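Side-chain contacts in CheC, inhibitor of MCP methylation / FliN fusion protein (Thermotoga maritima, PDB 4HYN), which probably dephosphorylates phosphorylated CheY as the CheC-like, phosphatase-family domain of the flagellar rotor protein FliY: residues V109-A112 against M113-M116; I18-G21 against S22-T25; P153-N157 against P158-V162; L187-K190 against M191-F195. All coordinates share one frame; numbering follows the deposited sequence.

Interaction 1 (V109-A112 against M113-M116); sequences VGEA and MNQM
The carbonyl O of Val109 accepts the backbone N of Met113 at 2.8 Å, one of four i to i+4 bonds that hold this turn of helix 103-128 together. Glu111 and Asn114 have the Glu-x2-Asn spacing of the CheC-family signature, which is consistent with this being the helix that carries the second copy of that motif. On the exposed side the Glu111 carboxylate lies alongside Gln115, with OE2 3.6 Å from Gln115 OE1 and the carboxylate and amide planes 78° apart. Glu111 OE2 also stands 3.7 Å from Asn114 CB. The buried side is apolar. With Val109 CG1 anti to the backbone N (chi1 178°), that methyl runs beside the selenomethionine Met113, 4.1 Å from its CG. Val109 also packs on Val82 and Ala86 of helix 79-89, while Met113 reaches Leu75 and Leu77 of strand 71-78. Met116, likewise a selenomethionine and touching helix 6-30, runs straight as far as SE and then bends, so that its CE comes back to 3.4 Å from Ala112 CB.

Interaction 2 (I18-G21 against S22-T25); sequences IAMG and SAAT
Ser22 meets Ile18 and Ala19 one turn back on helix 6-30, in the first of the chain's two CheC-like regions. Its backbone N forms a bond of 2.9 Å to Ile18 O and a weak one to Ala19 O, while Ser22 CB sits 3.2 Å from Ala19 O. The Ser22 side chain touches Ser123 of helix 103-128. Ala23 follows with the straighter bond, its N to Ala19 O at 3.0 Å and 154°. Ala23 CB also takes the methyl end of the selenomethionine Met20: the chain bends at chi2 (55°) and again at SE, bringing Met20 CE to 3.6 Å from Ala23 CB. Farther out, Met20 packs on Ile37 of strand 35-46. Ala24 N bonds only weakly to Met20 O and Gly21 O, and Ala24 CB rests on Ile35 and Ile37 of the same strand. At Thr25 the backbone N bonds to Gly21 O at 3.2 Å. Water 1 links the same two residues, at 2.9 Å from Thr25 OG1 and as a weak donor to Gly21 O. Ser22 and Ala23, on helix 103-128, and Ala24, on strand 35-46, are small, so neighbouring elements can come close there, whereas the carbonyl of Gly21 is met by a water, weakly, as well as by the backbone N of Thr25.

Interaction 3 (P153-N157 against P158-V162); sequences PVTDN and PEKDV
Asp156 and Lys160 are brought together by their torsions: Asp156 CG sits between the backbone N and the carbonyl carbon (chi1 67°), while the Lys160 chain, nearly straight through chi2, turns at chi3 (94°) to carry its ammonium back. The result is a salt bridge from the residue just before a type I beta turn, which runs from Asn157 to Lys160 ahead of strand 161-171, to the last residue of that turn. Asp156 OD1 accepts Lys160 NZ at 2.9 Å through its syn lone pair, on the side of OD2. On the way, Lys160 CD passes 3.4 Å from Asp156 OD1 and 3.5 Å from Asn157 CB, so the aliphatic part of the lysine is laid over the start of the turn. The turn is closed by Lys160 N to Asn157 O at 3.0 Å, although the place of that oxygen is less sure. Glu159 looks the other way, to a salt bridge with Lys48, and the backbone of Pro158 and Lys160 bonds to Lys48 and Met47, which ties the turn to the chain just beyond strand 35-46. Behind these polar groups the packing becomes apolar. Thr155 CG2 comes near Lys160 CB, though the place of that methyl is doubtful. Deeper still, Val154 and Val162 both touch Val182 of strand 177-184, and they meet at about a right angle. There Val154 CG1 approaches Val162 CG2 to 3.4 Å.

Interaction 4 (L187-K190 against M191-F195); sequences LVKK and MYEYF
Lys190 is the hub of this stretch of helix 185-200, its ammonium shared between an i+3 salt bridge and an i+4 cation-pi contact. Lys190 NZ lies 3.2 Å from Glu193 OE1, and it also stands over one face of the Tyr194 ring, 3.5 Å from the centroid and 20° off the ring normal, shifted toward the rim. The nearest ring atom is Tyr194 CE1, 3.3 Å from Lys190 NZ, and Lys190 CD lies on the same side of the ring, near CE1. Bends at chi2 (-59°) and chi3 fold the lysine chain across the Glu193 side chain at about a right angle. The other carboxylate oxygen is bordered by Lys189, whose CD comes to 3.6 Å from Glu193 OE2. The carboxylate therefore sits between two lysines, and their positive charge would probably help keep it ionised. Beneath the side chains, the helix backbone sets their spacing: Tyr192 N bonds to Val188 O at 2.9 Å, and Glu193 N to Lys189 O at 3.1 Å, while Tyr194 N reaches Lys190 O only weakly. Farther out, Tyr194 packs on Leu128 and Ile130, and its OH makes a weak hydrogen bond to Gly68 O. On the buried flank the selenomethionine Met191 touches Ile15 and Leu124 of the two long helices, and its CG lies 3.2 Å from Leu187 O.

In the fold
Interactions 1 and 2 sit on the two long helices, 103-128 and 6-30, one in each CheC-like region. Their centres are 13 Å apart, and they touch directly, with Met116 O 3.1 Å from Ala23 CB. Interaction 1 holds Glu111 and Asn114 of the family signature, probably part of the phosphatase site; interactions 3 and 4 lie away from it, nearest atoms about 15 Å and 14 Å from interaction 1. Interaction 4 packs against both long helices, through Ile12 and Ile15 of 6-30 and Leu124 and Leu128 of 103-128. Interaction 3, at the start of strand 161-171 beside the outermost strand 35-46, comes within about 6 Å (nearest atoms) of interaction 4, since strand 177-184 runs directly into helix 185-200.

Interaction 1 (V109-A112 against M113-M116)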
loop_
_atom_site.group_PDB
_atom_site.type_symbol
_atom_site.label_atom_id
_atom_site.label_comp_id
_atom_site.label_asym_id
_atom_site.label_seq_id
_atom_site.Cartn_x
_atom_site.Cartn_y
_atom_site.Cartn_z
ATOM N N VAL A 109 -0.501 7.228 -12.888
ATOM C CA VAL A 109 -0.279 6.723 -11.540
ATOM C C VAL A 109 -0.547 5.221 -11.527
ATOM O O VAL A 109 0.082 4.477 -10.780
ATOM C CB VAL A 109 -1.164 7.440 -10.497
ATOM C CG1 VAL A 109 -0.933 6.860 -9.104
ATOM C CG2 VAL A 109 -0.839 8.912 -10.482
ATOM N N GLY A 110 -1.452 4.780 -12.397
ATOM C CA GLY A 110 -1.774 3.366 -12.491
ATOM C C GLY A 110 -0.589 2.567 -13.008
ATOM O O GLY A 110 -0.402 1.413 -12.628
ATOM N N GLU A 111 0.196 3.173 -13.895
ATOM C CA GLU A 111 1.379 2.521 -14.441
ATOM C C GLU A 111 2.438 2.453 -13.348
ATOM O O GLU A 111 3.099 1.435 -13.178
ATOM C CB GLU A 111 1.917 3.284 -15.660
ATOM C CG GLU A 111 3.323 2.867 -16.137
ATOM C CD GLU A 111 3.398 1.473 -16.778
ATOM O OE1 GLU A 111 4.134 1.329 -17.783
ATOM O OE2 GLU A 111 2.756 0.519 -16.279
ATOM N N ALA A 112 2.592 3.543 -12.608
ATOM C CA ALA A 112 3.560 3.577 -11.521
ATOM C C ALA A 112 3.166 2.525 -10.478
ATOM O O ALA A 112 4.015 1.780 -9.996
ATOM C CB ALA A 112 3.612 4.962 -10.904
HETATM N N MSE A 113 1.871 2.436 -10.182
HETATM C CA MSE A 113 1.365 1.460 -9.225
HETATM C C MSE A 113 1.616 0.047 -9.734
HETATM O O MSE A 113 1.957 -0.851 -8.968
HETATM C CB MSE A 113 -0.135 1.662 -8.995
HETATM C CG MSE A 113 -0.475 2.884 -8.171
HETATM SE SE MSE A 113 0.405 2.856 -6.469
HETATM C CE MSE A 113 1.458 4.455 -6.627
ATOM N N ASN A 114 1.444 -0.131 -11.039
ATOM C CA ASN A 114 1.648 -1.408 -11.710
ATOM C C ASN A 114 3.061 -1.929 -11.432
ATOM O O ASN A 114 3.249 -3.055 -10.970
ATOM C CB ASN A 114 1.478 -1.213 -13.220
ATOM C CG ASN A 114 0.592 -2.263 -13.853
ATOM O OD1 ASN A 114 -0.476 -1.947 -14.391
ATOM N ND2 ASN A 114 1.034 -3.520 -13.815
ATOM N N GLN A 115 4.046 -1.082 -11.706
ATOM C CA GLN A 115 5.450 -1.419 -11.519
ATOM C C GLN A 115 5.828 -1.612 -10.056
ATOM O O GLN A 115 6.553 -2.545 -9.711
ATOM C CB GLN A 115 6.325 -0.329 -12.141
ATOM C CG GLN A 115 7.357 -0.841 -13.133
ATOM C CD GLN A 115 6.747 -1.363 -14.419
ATOM O OE1 GLN A 115 5.595 -1.074 -14.741
ATOM N NE2 GLN A 115 7.528 -2.127 -15.171
HETATM N N MSE A 116 5.304 -0.742 -9.200
HETATM C CA MSE A 116 5.588 -0.783 -7.769
HETATM C C MSE A 116 5.115 -2.023 -7.034
HETATM O O MSE A 116 5.909 -2.713 -6.403
HETATM C CB MSE A 116 5.016 0.453 -7.078
HETATM C CG MSE A 116 5.813 1.710 -7.322
HETATM SE SE MSE A 116 5.131 3.178 -6.282
HETATM C CE MSE A 116 4.581 4.319 -7.725
#

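Interaction 2 (I18-G21 against S22-T25)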
loop_
_atom_site.group_PDB
_atom_site.type_symbol
_atom_site.label_atom_id
_atom_site.label_comp_id
_atom_site.label_asym_id
_atom_site.label_seq_id
_atom_site.Cartn_x
_atom_site.Cartn_y
_atom_site.Cartn_z
ATOM N N ILE A 18 11.180 -3.905 3.159
ATOM C CA ILE A 18 11.807 -4.624 2.068
ATOM C C ILE A 18 10.962 -4.604 0.803
ATOM O O ILE A 18 11.436 -4.215 -0.260
ATOM C CB ILE A 18 12.099 -6.080 2.469
ATOM C CG1 ILE A 18 13.091 -6.109 3.634
ATOM C CG2 ILE A 18 12.639 -6.865 1.281
ATOM C CD1 ILE A 18 13.241 -7.481 4.251
ATOM N N ALA A 19 9.709 -5.023 0.919
ATOM C CA ALA A 19 8.814 -5.063 -0.232
ATOM C C ALA A 19 8.549 -3.669 -0.802
ATOM O O ALA A 19 8.875 -3.404 -1.961
ATOM C CB ALA A 19 7.507 -5.767 0.127
HETATM N N MSE A 20 8.003 -2.769 0.015
HETATM C CA MSE A 20 7.724 -1.416 -0.454
HETATM C C MSE A 20 9.009 -0.691 -0.814
HETATM O O MSE A 20 8.994 0.240 -1.616
HETATM C CB MSE A 20 6.953 -0.606 0.582
HETATM C CG MSE A 20 5.985 0.369 -0.050
HETATM SE SE MSE A 20 4.775 -0.555 -1.258
HETATM C CE MSE A 20 4.680 0.793 -2.652
ATOM N N GLY A 21 10.110 -1.111 -0.193
ATOM C CA GLY A 21 11.401 -0.520 -0.482
ATOM C C GLY A 21 11.832 -0.932 -1.877
ATOM O O GLY A 21 12.496 -0.180 -2.579
ATOM N N SER A 22 11.445 -2.142 -2.275
ATOM C CA SER A 22 11.760 -2.662 -3.601
ATOM C C SER A 22 10.916 -1.882 -4.624
ATOM O O SER A 22 11.401 -1.489 -5.687
ATOM C CB SER A 22 11.442 -4.161 -3.655
ATOM O OG SER A 22 12.037 -4.777 -4.780
ATOM N N ALA A 23 9.669 -1.609 -4.257
ATOM C CA ALA A 23 8.762 -0.853 -5.110
ATOM C C ALA A 23 9.306 0.560 -5.343
ATOM O O ALA A 23 9.101 1.148 -6.405
ATOM C CB ALA A 23 7.389 -0.780 -4.470
ATOM N N ALA A 24 10.009 1.084 -4.342
ATOM C CA ALA A 24 10.593 2.418 -4.406
ATOM C C ALA A 24 11.803 2.458 -5.328
ATOM O O ALA A 24 12.020 3.451 -6.036
ATOM C CB ALA A 24 10.984 2.888 -3.008
ATOM N N THR A 25 12.569 1.369 -5.326
ATOM C CA THR A 25 13.768 1.251 -6.148
ATOM C C THR A 25 13.465 1.189 -7.642
ATOM O O THR A 25 14.202 1.769 -8.444
ATOM C CB THR A 25 14.616 0.034 -5.726
ATOM O OG1 THR A 25 15.097 0.230 -4.390
ATOM C CG2 THR A 25 15.805 -0.144 -6.653
HETATM O O HOH W 1 14.713 -2.130 -2.721
#

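Interaction 3 (P153-N157 against P158-V162)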
loop_
_atom_site.group_PDB
_atom_site.type_symbol
_atom_site.label_atom_id
_atom_site.label_comp_id
_atom_site.label_asym_id
_atom_site.label_seq_id
_atom_site.Cartn_x
_atom_site.Cartn_y
_atom_site.Cartn_z
ATOM N N PRO A 153 -13.838 -3.973 0.679
ATOM C CA PRO A 153 -13.939 -5.100 1.618
ATOM C C PRO A 153 -12.663 -5.922 1.890
ATOM O O PRO A 153 -12.541 -7.083 1.483
ATOM C CB PRO A 153 -15.059 -5.943 1.009
ATOM C CG PRO A 153 -14.798 -5.780 -0.489
ATOM C CD PRO A 153 -14.479 -4.288 -0.615
ATOM N N VAL A 154 -11.722 -5.316 2.600
ATOM C CA VAL A 154 -10.485 -5.995 2.970
ATOM C C VAL A 154 -10.865 -7.197 3.853
ATOM O O VAL A 154 -10.237 -8.251 3.822
ATOM C CB VAL A 154 -9.566 -5.028 3.734
ATOM C CG1 VAL A 154 -8.294 -5.726 4.164
ATOM C CG2 VAL A 154 -9.241 -3.830 2.847
ATOM N N THR A 155 -11.946 -7.021 4.596
ATOM C CA THR A 155 -12.511 -8.033 5.470
ATOM C C THR A 155 -13.990 -8.098 5.062
ATOM O O THR A 155 -14.493 -7.170 4.420
ATOM C CB THR A 155 -12.366 -7.594 6.944
ATOM O OG1 THR A 155 -11.217 -8.222 7.526
ATOM C CG2 THR A 155 -13.593 -7.936 7.744
ATOM N N ASP A 156 -14.672 -9.189 5.397
ATOM C CA ASP A 156 -16.088 -9.344 5.051
ATOM C C ASP A 156 -17.067 -9.125 6.219
ATOM O O ASP A 156 -18.255 -9.407 6.093
ATOM C CB ASP A 156 -16.329 -10.723 4.418
ATOM C CG ASP A 156 -16.117 -11.883 5.402
ATOM O OD1 ASP A 156 -15.361 -11.730 6.394
ATOM O OD2 ASP A 156 -16.710 -12.962 5.171
ATOM N N ASN A 157 -16.570 -8.648 7.354
ATOM C CA ASN A 157 -17.408 -8.402 8.526
ATOM C C ASN A 157 -16.860 -7.195 9.285
ATOM O O ASN A 157 -15.664 -7.116 9.551
ATOM C CB ASN A 157 -17.415 -9.626 9.448
ATOM C CG ASN A 157 -18.475 -9.538 10.534
ATOM O OD1 ASN A 157 -19.551 -10.122 10.406
ATOM N ND2 ASN A 157 -18.176 -8.809 11.606
ATOM N N PRO A 158 -17.735 -6.244 9.651
ATOM C CA PRO A 158 -17.318 -5.044 10.382
ATOM C C PRO A 158 -16.581 -5.284 11.700
ATOM O O PRO A 158 -15.869 -4.400 12.173
ATOM C CB PRO A 158 -18.629 -4.276 10.574
ATOM C CG PRO A 158 -19.700 -5.324 10.450
ATOM C CD PRO A 158 -19.175 -6.199 9.345
ATOM N N GLU A 159 -16.709 -6.476 12.275
ATOM C CA GLU A 159 -16.018 -6.767 13.530
ATOM C C GLU A 159 -14.687 -7.490 13.346
ATOM O O GLU A 159 -13.981 -7.745 14.324
ATOM C CB GLU A 159 -16.910 -7.552 14.500
ATOM C CG GLU A 159 -18.148 -6.794 14.996
ATOM C CD GLU A 159 -17.816 -5.547 15.808
ATOM O OE1 GLU A 159 -16.929 -5.610 16.687
ATOM O OE2 GLU A 159 -18.459 -4.503 15.574
ATOM N N LYS A 160 -14.351 -7.865 12.116
ATOM C CA LYS A 160 -13.072 -8.530 11.889
ATOM C C LYS A 160 -11.982 -7.476 11.735
ATOM O O LYS A 160 -12.212 -6.401 11.176
ATOM C CB LYS A 160 -13.131 -9.468 10.679
ATOM C CG LYS A 160 -14.010 -10.678 10.919
ATOM C CD LYS A 160 -14.383 -11.411 9.643
ATOM C CE LYS A 160 -13.428 -12.548 9.342
ATOM N NZ LYS A 160 -13.978 -13.484 8.306
ATOM N N ASP A 161 -10.800 -7.778 12.250
ATOM C CA ASP A 161 -9.701 -6.828 12.196
ATOM C C ASP A 161 -8.884 -6.698 10.924
ATOM O O ASP A 161 -8.859 -7.576 10.049
ATOM C CB ASP A 161 -8.803 -6.967 13.428
ATOM C CG ASP A 161 -9.472 -6.439 14.706
ATOM O OD1 ASP A 161 -10.699 -6.199 14.701
ATOM O OD2 ASP A 161 -8.772 -6.262 15.722
ATOM N N VAL A 162 -8.197 -5.570 10.864
ATOM C CA VAL A 162 -7.382 -5.195 9.743
ATOM C C VAL A 162 -6.126 -4.492 10.264
ATOM O O VAL A 162 -6.057 -4.099 11.438
ATOM C CB VAL A 162 -8.209 -4.231 8.861
ATOM C CG1 VAL A 162 -7.863 -2.782 9.154
ATOM C CG2 VAL A 162 -8.077 -4.574 7.405
#

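Interaction 4 (L187-K190 against M191-F195)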
loop_
_atom_site.group_PDB
_atom_site.type_symbol
_atom_site.label_atom_id
_atom_site.label_comp_id
_atom_site.label_asym_id
_atom_site.label_seq_id
_atom_site.Cartn_x
_atom_site.Cartn_y
_atom_site.Cartn_z
ATOM N N LEU A 187 -4.828 -12.149 6.613
ATOM C CA LEU A 187 -3.687 -12.217 5.715
ATOM C C LEU A 187 -2.364 -12.091 6.488
ATOM O O LEU A 187 -1.394 -12.769 6.168
ATOM C CB LEU A 187 -3.774 -11.093 4.691
ATOM C CG LEU A 187 -2.990 -11.330 3.404
ATOM C CD1 LEU A 187 -3.839 -12.181 2.464
ATOM C CD2 LEU A 187 -2.645 -10.010 2.753
ATOM N N VAL A 188 -2.336 -11.211 7.491
ATOM C CA VAL A 188 -1.149 -10.994 8.317
ATOM C C VAL A 188 -0.761 -12.276 9.059
ATOM O O VAL A 188 0.419 -12.647 9.089
ATOM C CB VAL A 188 -1.375 -9.851 9.332
ATOM C CG1 VAL A 188 -0.238 -9.795 10.354
ATOM C CG2 VAL A 188 -1.480 -8.537 8.602
ATOM N N LYS A 189 -1.758 -12.950 9.635
ATOM C CA LYS A 189 -1.543 -14.205 10.365
ATOM C C LYS A 189 -0.991 -15.263 9.405
ATOM O O LYS A 189 -0.132 -16.068 9.766
ATOM C CB LYS A 189 -2.860 -14.708 10.978
ATOM C CG LYS A 189 -2.681 -15.876 11.938
ATOM C CD LYS A 189 -3.626 -17.050 11.664
ATOM C CE LYS A 189 -4.952 -16.902 12.406
ATOM N NZ LYS A 189 -5.836 -18.100 12.253
ATOM N N LYS A 190 -1.490 -15.238 8.174
ATOM C CA LYS A 190 -1.068 -16.175 7.143
ATOM C C LYS A 190 0.396 -15.902 6.769
ATOM O O LYS A 190 1.185 -16.833 6.625
ATOM C CB LYS A 190 -1.969 -16.043 5.915
ATOM C CG LYS A 190 -2.344 -17.353 5.254
ATOM C CD LYS A 190 -1.121 -18.127 4.789
ATOM C CE LYS A 190 -0.896 -19.353 5.660
ATOM N NZ LYS A 190 0.476 -19.928 5.523
HETATM N N MSE A 191 0.747 -14.627 6.615
HETATM C CA MSE A 191 2.118 -14.241 6.292
HETATM C C MSE A 191 3.050 -14.611 7.446
HETATM O O MSE A 191 4.203 -14.946 7.229
HETATM C CB MSE A 191 2.218 -12.736 6.041
HETATM C CG MSE A 191 1.496 -12.229 4.808
HETATM SE SE MSE A 191 1.578 -10.286 4.737
HETATM C CE MSE A 191 3.498 -10.104 4.781
ATOM N N TYR A 192 2.533 -14.563 8.671
ATOM C CA TYR A 192 3.317 -14.897 9.846
ATOM C C TYR A 192 3.651 -16.385 9.900
ATOM O O TYR A 192 4.710 -16.756 10.399
ATOM C CB TYR A 192 2.597 -14.463 11.127
ATOM C CG TYR A 192 3.505 -14.434 12.331
ATOM C CD1 TYR A 192 4.618 -13.585 12.368
ATOM C CD2 TYR A 192 3.289 -15.285 13.418
ATOM C CE1 TYR A 192 5.499 -13.587 13.451
ATOM C CE2 TYR A 192 4.164 -15.294 14.513
ATOM C CZ TYR A 192 5.270 -14.444 14.517
ATOM O OH TYR A 192 6.166 -14.475 15.570
ATOM N N GLU A 193 2.754 -17.237 9.404
ATOM C CA GLU A 193 3.003 -18.678 9.396
ATOM C C GLU A 193 4.172 -18.983 8.473
ATOM O O GLU A 193 5.017 -19.808 8.792
ATOM C CB GLU A 193 1.766 -19.451 8.935
ATOM C CG GLU A 193 0.635 -19.496 9.951
ATOM C CD GLU A 193 -0.694 -19.962 9.354
ATOM O OE1 GLU A 193 -0.694 -20.788 8.409
ATOM O OE2 GLU A 193 -1.747 -19.492 9.841
ATOM N N TYR A 194 4.213 -18.315 7.324
ATOM C CA TYR A 194 5.298 -18.500 6.364
ATOM C C TYR A 194 6.593 -17.899 6.910
ATOM O O TYR A 194 7.682 -18.448 6.723
ATOM C CB TYR A 194 4.972 -17.799 5.049
ATOM C CG TYR A 194 4.004 -18.523 4.153
ATOM C CD1 TYR A 194 2.822 -17.905 3.737
ATOM C CD2 TYR A 194 4.277 -19.807 3.688
ATOM C CE1 TYR A 194 1.938 -18.543 2.880
ATOM C CE2 TYR A 194 3.395 -20.458 2.827
ATOM C CZ TYR A 194 2.224 -19.815 2.429
ATOM O OH TYR A 194 1.333 -20.444 1.593
ATOM N N PHE A 195 6.450 -16.746 7.554
ATOM C CA PHE A 195 7.560 -16.002 8.126
ATOM C C PHE A 195 8.252 -16.713 9.290
ATOM O O PHE A 195 9.479 -16.773 9.341
ATOM C CB PHE A 195 7.058 -14.639 8.583
ATOM C CG PHE A 195 8.143 -13.688 8.991
ATOM C CD1 PHE A 195 8.860 -12.983 8.028
ATOM C CD2 PHE A 195 8.392 -13.436 10.337
ATOM C CE1 PHE A 195 9.804 -12.041 8.395
ATOM C CE2 PHE A 195 9.336 -12.496 10.722
ATOM C CZ PHE A 195 10.046 -11.790 9.747
#